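Local coordinates for protein type II restriction enzyme MspI (Moraxella sp., PDB 1SA3) that recognises the double-stranded DNA sequence 5'-CCGG-3' and cleaves it after the first cytosine, at residues Thr101-Phe104 with Ser110-Leu113. Numbering follows the deposited sequence.
Sequences TIRF and SSRL
Arg103 reaches across the strand boundary to Leu113 and Ser111. Its CB and CG approach the main-chain oxygen of Arg112, CG standing 3.9 Å from Arg112 O. The chain runs extended through CD, then bends at chi3, which turns the guanidinium over the neighbouring strand. There CZ and NH2 lie against Leu113 CB and CD1; CD1 covers one face near its rim, 3.7 Å from Arg103 NH2, while Ser111 OG lies at the edge, near the plane. The bond from Arg103 NH1 to Ser111 OG is weak, 3.1 Å long and bent to 129°. CD1 of Leu113 also touches Thr101 CB at 3.8 Å, so this methyl bridges Thr101 and Arg103.

The backbones form an antiparallel hairpin, part of the mixed sheet of this PD-(D/E)XK-clan nuclease. Arg103 and Leu113 are a non-hydrogen-bonded pair (CA to CA 4.4 Å), and Arg103 CA makes a CA-H...O contact of 3.4 Å with Arg112 O. In the adjacent hydrogen-bonded pair, Phe104 N donates to Arg112 O (165°) and Arg112 N to Phe104 O (155°), each at 2.9 Å. On the opposite face the Phe104 side chain packs against Leu66 and Leu67 of helix 57-69. Main-chain bonds thus carry the pairing; Leu113 gives the guanidinium hydrocarbon cover, and the weak serine bond adds little.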
loop_
_atom_site.group_PDB
_atom_site.type_symbol
_atom_site.label_atom_id
_atom_site.label_comp_id
_atom_site.label_asym_id
_atom_site.label_seq_id
_atom_site.Cartn_x
_atom_site.Cartn_y
_atom_site.Cartn_z
ATOM N N THR E 101 10.728 3.754 6.233
ATOM C CA THR E 101 10.628 3.097 7.524
ATOM C C THR E 101 10.635 4.086 8.681
ATOM O O THR E 101 11.135 5.212 8.560
ATOM C CB THR E 101 11.793 2.105 7.754
ATOM O OG1 THR E 101 13.036 2.818 7.793
ATOM C CG2 THR E 101 11.852 1.084 6.638
ATOM N N ILE E 102 10.052 3.653 9.795
ATOM C CA ILE E 102 10.027 4.428 11.036
ATOM C C ILE E 102 10.508 3.428 12.085
ATOM O O ILE E 102 10.069 2.269 12.081
ATOM C CB ILE E 102 8.604 4.859 11.449
ATOM C CG1 ILE E 102 8.002 5.784 10.394
ATOM C CG2 ILE E 102 8.641 5.559 12.827
ATOM C CD1 ILE E 102 6.556 6.141 10.683
ATOM N N ARG E 103 11.435 3.844 12.939
ATOM C CA ARG E 103 11.907 2.974 14.009
ATOM C C ARG E 103 11.535 3.607 15.345
ATOM O O ARG E 103 11.852 4.773 15.597
ATOM C CB ARG E 103 13.424 2.773 13.946
ATOM C CG ARG E 103 13.965 1.980 15.140
ATOM C CD ARG E 103 15.470 1.756 15.049
ATOM N NE ARG E 103 15.829 0.900 13.924
ATOM C CZ ARG E 103 15.604 -0.411 13.862
ATOM N NH1 ARG E 103 15.017 -1.049 14.866
ATOM N NH2 ARG E 103 15.962 -1.087 12.779
ATOM N N PHE E 104 10.842 2.850 16.192
ATOM C CA PHE E 104 10.456 3.352 17.507
ATOM C C PHE E 104 11.311 2.671 18.554
ATOM O O PHE E 104 11.507 1.455 18.500
ATOM C CB PHE E 104 8.996 3.039 17.828
ATOM C CG PHE E 104 8.013 3.662 16.892
ATOM C CD1 PHE E 104 7.526 2.953 15.799
ATOM C CD2 PHE E 104 7.542 4.949 17.121
ATOM C CE1 PHE E 104 6.574 3.520 14.948
ATOM C CE2 PHE E 104 6.598 5.515 16.277
ATOM C CZ PHE E 104 6.114 4.796 15.191
ATOM N N SER E 110 14.500 -1.666 23.762
ATOM C CA SER E 110 14.114 -2.497 22.631
ATOM C C SER E 110 13.523 -1.535 21.616
ATOM O O SER E 110 13.254 -0.378 21.936
ATOM C CB SER E 110 13.073 -3.551 23.027
ATOM O OG SER E 110 11.847 -2.959 23.420
ATOM N N SER E 111 13.325 -2.002 20.393
ATOM C CA SER E 111 12.766 -1.138 19.362
ATOM C C SER E 111 11.969 -1.939 18.346
ATOM O O SER E 111 12.029 -3.171 18.321
ATOM C CB SER E 111 13.885 -0.370 18.656
ATOM O OG SER E 111 14.763 -1.257 17.985
ATOM N N ARG E 112 11.214 -1.228 17.516
ATOM C CA ARG E 112 10.398 -1.851 16.481
ATOM C C ARG E 112 10.613 -1.097 15.181
ATOM O O ARG E 112 10.501 0.129 15.141
ATOM C CB ARG E 112 8.915 -1.801 16.879
ATOM C CG ARG E 112 7.904 -2.026 15.735
ATOM C CD ARG E 112 8.057 -3.370 15.064
ATOM N NE ARG E 112 7.228 -3.514 13.867
ATOM C CZ ARG E 112 5.898 -3.576 13.873
ATOM N NH1 ARG E 112 5.221 -3.507 15.009
ATOM N NH2 ARG E 112 5.242 -3.715 12.731
ATOM N N LEU E 113 10.964 -1.821 14.128
ATOM C CA LEU E 113 11.142 -1.196 12.827
ATOM C C LEU E 113 9.803 -1.357 12.122
ATOM O O LEU E 113 9.192 -2.430 12.177
ATOM C CB LEU E 113 12.234 -1.898 12.028
ATOM C CG LEU E 113 12.483 -1.334 10.624
ATOM C CD1 LEU E 113 13.066 0.074 10.729
ATOM C CD2 LEU E 113 13.422 -2.258 9.869
#